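Local coordinates for uncharacterized protein (Bacteroides dorei DSM 17855, PDB 5TGF) that is probably a serine hydrolase of the beta-lactamase-related family, of unknown substrate, and binds calcium, at residues D240-N244 with A245-P249; E331-T334 with K335-Q339. All coordinates share one frame; numbering follows the deposited sequence.

Interaction 1. Residues D240-N244 with A245-P249; sequences DQVRN and AVVAP
V242 and A245 close a tight reversal of the chain, and the residues before and between them hold it in shape. D240 starts the arrangement: its OD1 takes two backbone N-H groups from one face of the carboxylate. V242 N reaches it at 3.0 Å on the anti side, while R243 N comes from above the plane at 2.9 Å along an almost straight N-H...O line of 176°. The side-chain amide of Q241 is used at both ends: OE1 accepts from R243 NH2 at 3.0 Å, and NE2 donates to T236 O. V242 gives its carbonyl O to A245 N, 3.2 Å away. Its CG1, set anti to the backbone N (chi1 175°), rests 4.0 Å from A245 CB and 3.9 Å from V247 CG2, where the two valine side chains meet at roughly a right angle; Y265 lies against V242. R243 extends over the outside, adding a weak bond from NE to D240 O. One water donates hydrogen bonds to R243 O (2.7 Å), inside the turn, and to A245 O at its end. N244, third in the turn, is exposed, though its CB lies 3.5 Å from A245 N. The whole is a type II' beta turn from V242 to A245, led in by an Asx turn at D240, in the loop between helices 231-238 and 252-257.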
loop_
_atom_site.group_PDB
_atom_site.type_symbol
_atom_site.label_atom_id
_atom_site.label_comp_id
_atom_site.label_asym_id
_atom_site.label_seq_id
_atom_site.Cartn_x
_atom_site.Cartn_y
_atom_site.Cartn_z
ATOM N N ASP A 240 -4.608 -0.297 -14.402
ATOM C CA ASP A 240 -3.305 -0.738 -14.849
ATOM C C ASP A 240 -2.362 0.455 -14.967
ATOM O O ASP A 240 -2.523 1.264 -15.855
ATOM C CB ASP A 240 -3.452 -1.404 -16.233
ATOM C CG ASP A 240 -2.133 -1.905 -16.800
ATOM O OD1 ASP A 240 -1.096 -1.907 -16.108
ATOM O OD2 ASP A 240 -2.144 -2.389 -17.929
ATOM N N GLN A 241 -1.380 0.551 -14.080
ATOM C CA GLN A 241 -0.353 1.573 -14.203
ATOM C C GLN A 241 1.007 1.006 -14.607
ATOM O O GLN A 241 1.996 1.733 -14.700
ATOM C CB GLN A 241 -0.263 2.395 -12.903
ATOM C CG GLN A 241 -1.561 3.049 -12.480
ATOM C CD GLN A 241 -2.027 4.141 -13.444
ATOM O OE1 GLN A 241 -1.290 4.533 -14.330
ATOM N NE2 GLN A 241 -3.246 4.652 -13.249
ATOM N N VAL A 242 1.072 -0.295 -14.837
ATOM C CA VAL A 242 2.313 -0.934 -15.278
ATOM C C VAL A 242 2.421 -0.765 -16.797
ATOM O O VAL A 242 3.471 -0.427 -17.318
ATOM C CB VAL A 242 2.336 -2.425 -14.878
ATOM C CG1 VAL A 242 3.570 -3.093 -15.441
ATOM C CG2 VAL A 242 2.344 -2.556 -13.352
ATOM N N ARG A 243 1.309 -0.990 -17.481
ATOM C CA ARG A 243 1.185 -0.782 -18.921
ATOM C C ARG A 243 2.133 -1.635 -19.750
ATOM O O ARG A 243 2.019 -2.850 -19.702
ATOM C CB ARG A 243 1.218 0.694 -19.191
ATOM C CG ARG A 243 0.073 1.303 -18.407
ATOM C CD ARG A 243 -0.183 2.696 -18.794
ATOM N NE ARG A 243 -0.975 3.425 -17.813
ATOM C CZ ARG A 243 -1.270 4.701 -18.004
ATOM N NH1 ARG A 243 -0.918 5.263 -19.151
ATOM N NH2 ARG A 243 -1.927 5.401 -17.109
ATOM N N ASN A 244 3.061 -1.046 -20.492
ATOM C CA ASN A 244 3.958 -1.855 -21.335
ATOM C C ASN A 244 5.279 -2.163 -20.663
ATOM O O ASN A 244 6.179 -2.721 -21.289
ATOM C CB ASN A 244 4.232 -1.155 -22.666
ATOM C CG ASN A 244 2.979 -0.950 -23.473
ATOM O OD1 ASN A 244 2.230 -1.891 -23.732
ATOM N ND2 ASN A 244 2.730 0.290 -23.864
ATOM N N ALA A 245 5.437 -1.778 -19.395
ATOM C CA ALA A 245 6.673 -2.063 -18.704
ATOM C C ALA A 245 6.879 -3.581 -18.621
ATOM O O ALA A 245 5.917 -4.329 -18.410
ATOM C CB ALA A 245 6.656 -1.431 -17.306
ATOM N N VAL A 246 8.126 -4.018 -18.757
ATOM C CA VAL A 246 8.481 -5.436 -18.683
ATOM C C VAL A 246 8.405 -5.897 -17.243
ATOM O O VAL A 246 9.036 -5.288 -16.356
ATOM C CB VAL A 246 9.883 -5.733 -19.257
ATOM C CG1 VAL A 246 10.294 -7.195 -18.969
ATOM C CG2 VAL A 246 9.916 -5.413 -20.766
ATOM N N VAL A 247 7.617 -6.951 -17.015
ATOM C CA VAL A 247 7.488 -7.558 -15.704
ATOM C C VAL A 247 8.328 -8.826 -15.708
ATOM O O VAL A 247 8.047 -9.760 -16.460
ATOM C CB VAL A 247 6.028 -7.923 -15.397
ATOM C CG1 VAL A 247 5.921 -8.652 -14.051
ATOM C CG2 VAL A 247 5.154 -6.660 -15.399
ATOM N N ALA A 248 9.305 -8.889 -14.823
ATOM C CA ALA A 248 10.151 -10.088 -14.700
ATOM C C ALA A 248 9.382 -11.229 -14.052
ATOM O O ALA A 248 8.456 -10.994 -13.273
ATOM C CB ALA A 248 11.396 -9.783 -13.889
ATOM N N PRO A 249 9.775 -12.477 -14.348
ATOM C CA PRO A 249 9.217 -13.613 -13.626
ATOM C C PRO A 249 9.374 -13.471 -12.132
ATOM O O PRO A 249 10.370 -12.942 -11.657
ATOM C CB PRO A 249 10.061 -14.818 -14.138
ATOM C CG PRO A 249 10.671 -14.371 -15.413
ATOM C CD PRO A 249 10.815 -12.876 -15.320
HETATM O O HOH W 1 3.543 -5.071 -19.252
#

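Interaction 2. Residues E331-T334 with K335-Q339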
loop_
_atom_site.group_PDB
_atom_site.type_symbol
_atom_site.label_atom_id
_atom_site.label_comp_id
_atom_site.label_asym_id
_atom_site.label_seq_id
_atom_site.Cartn_x
_atom_site.Cartn_y
_atom_site.Cartn_z
ATOM N N GLU A 331 -8.084 -15.746 0.018
ATOM C CA GLU A 331 -8.531 -17.002 -0.614
ATOM C C GLU A 331 -9.512 -17.717 0.302
ATOM O O GLU A 331 -10.567 -18.201 -0.142
ATOM C CB GLU A 331 -7.323 -17.941 -0.845
ATOM C CG GLU A 331 -7.653 -19.279 -1.496
ATOM C CD GLU A 331 -6.448 -20.209 -1.613
ATOM O OE1 GLU A 331 -6.279 -20.869 -2.644
ATOM O OE2 GLU A 331 -5.643 -20.277 -0.680
ATOM N N THR A 332 -9.174 -17.777 1.592
ATOM C CA THR A 332 -9.996 -18.486 2.585
ATOM C C THR A 332 -11.311 -17.744 2.820
ATOM O O THR A 332 -12.393 -18.362 2.912
ATOM C CB THR A 332 -9.218 -18.702 3.883
ATOM O OG1 THR A 332 -7.966 -19.363 3.626
ATOM C CG2 THR A 332 -10.014 -19.554 4.897
ATOM N N VAL A 333 -11.271 -16.422 2.846
ATOM C CA VAL A 333 -12.516 -15.632 2.905
ATOM C C VAL A 333 -13.400 -15.852 1.677
ATOM O O VAL A 333 -14.622 -16.030 1.787
ATOM C CB VAL A 333 -12.256 -14.145 3.166
ATOM C CG1 VAL A 333 -13.489 -13.290 2.988
ATOM C CG2 VAL A 333 -11.671 -13.940 4.561
ATOM N N THR A 334 -12.785 -15.887 0.505
ATOM C CA THR A 334 -13.545 -16.123 -0.723
ATOM C C THR A 334 -14.286 -17.456 -0.663
ATOM O O THR A 334 -15.467 -17.501 -0.939
ATOM C CB THR A 334 -12.625 -16.039 -1.976
ATOM O OG1 THR A 334 -12.246 -14.674 -2.187
ATOM C CG2 THR A 334 -13.361 -16.521 -3.214
ATOM N N LYS A 335 -13.622 -18.482 -0.178
ATOM C CA LYS A 335 -14.267 -19.793 0.023
ATOM C C LYS A 335 -15.424 -19.695 1.025
ATOM O O LYS A 335 -16.532 -20.174 0.756
ATOM C CB LYS A 335 -13.238 -20.792 0.494
ATOM C CG LYS A 335 -13.637 -22.256 0.416
ATOM C CD LYS A 335 -12.468 -23.122 0.888
ATOM C CE LYS A 335 -12.552 -24.566 0.410
ATOM N NZ LYS A 335 -13.948 -25.092 0.417
ATOM N N ILE A 336 -15.179 -19.011 2.149
ATOM C CA ILE A 336 -16.147 -18.954 3.231
ATOM C C ILE A 336 -17.405 -18.228 2.808
ATOM O O ILE A 336 -18.521 -18.707 3.089
ATOM C CB ILE A 336 -15.543 -18.337 4.521
ATOM C CG1 ILE A 336 -14.552 -19.308 5.147
ATOM C CG2 ILE A 336 -16.634 -17.958 5.514
ATOM C CD1 ILE A 336 -13.575 -18.646 6.081
ATOM N N VAL A 337 -17.272 -17.074 2.176
ATOM C CA VAL A 337 -18.439 -16.240 1.929
ATOM C C VAL A 337 -19.215 -16.683 0.699
ATOM O O VAL A 337 -20.287 -16.164 0.449
ATOM C CB VAL A 337 -18.162 -14.718 1.837
ATOM C CG1 VAL A 337 -17.447 -14.204 3.080
ATOM C CG2 VAL A 337 -17.353 -14.352 0.602
ATOM N N ASN A 338 -18.693 -17.646 -0.051
ATOM C CA ASN A 338 -19.439 -18.210 -1.181
ATOM C C ASN A 338 -19.854 -19.651 -0.866
ATOM O O ASN A 338 -19.509 -20.571 -1.590
ATOM C CB ASN A 338 -18.587 -18.132 -2.466
ATOM C CG ASN A 338 -18.406 -16.714 -2.944
ATOM O OD1 ASN A 338 -19.356 -16.089 -3.396
ATOM N ND2 ASN A 338 -17.189 -16.179 -2.824
ATOM N N GLN A 339 -20.526 -19.834 0.264
ATOM C CA GLN A 339 -20.885 -21.159 0.789
ATOM C C GLN A 339 -19.667 -22.076 0.887
ATOM O O GLN A 339 -19.136 -22.300 1.974
ATOM C CB GLN A 339 -21.995 -21.811 -0.056
#
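The C-terminal helix 328-337 is held at its end by i to i+4 contacts between residues 331-334 and 335-338. K335 N, I336 N and V337 N donate to E331 O, T332 O and V333 O, the last at 2.9 Å. At the end of the helix T334 O receives the side-chain amide of N338: ND2 lies 2.9 Å away, with the C=O...N angle bent to 136°, and N338 N adds a weak bond to the same oxygen. N338 CG stands anti to its carbonyl carbon (chi1 -69°), which lays the amide alongside T334, both side chains pointing the same way. ND2 also binds D300, as does T334 OG1, which reaches back to S330 O too; one aspartate therefore holds both polar side chains. On the buried side T332 CG2 touches I336 CD1 at 3.9 Å, and the CG1 methyls of V333 and V337 meet obliquely at 4.1 Å. T332 OG1 is bound to V328 O. T332, V333 and I336 pack on P12, L13 and I16 of helix 11-22, while V333 and V337 also cover W295, V33 and K35 on strands 293-297 and 28-35 of the six-stranded antiparallel sheet.

Interaction 1 comes first along the chain and interaction 2 ends it; their centres are 30 Å apart, the nearest atoms about 20 Å, and they do not touch. Residues 240-249 belong to the loop between helices 231-238 and 252-257, whereas 331-339 cover the later part of helix 328-337 and the chain terminus after it; that helix packs with helix 11-22 against the six-stranded antiparallel sheet. Strands 270-274, 281-285, 293-297 and 302-307 all lie between the two contacts in sequence. The pair thus samples a loop beside the helical part and the terminal helix beside the sheet, the two portions of a beta-lactamase-like fold. Both contacts are local and lie away from the calcium-binding residues.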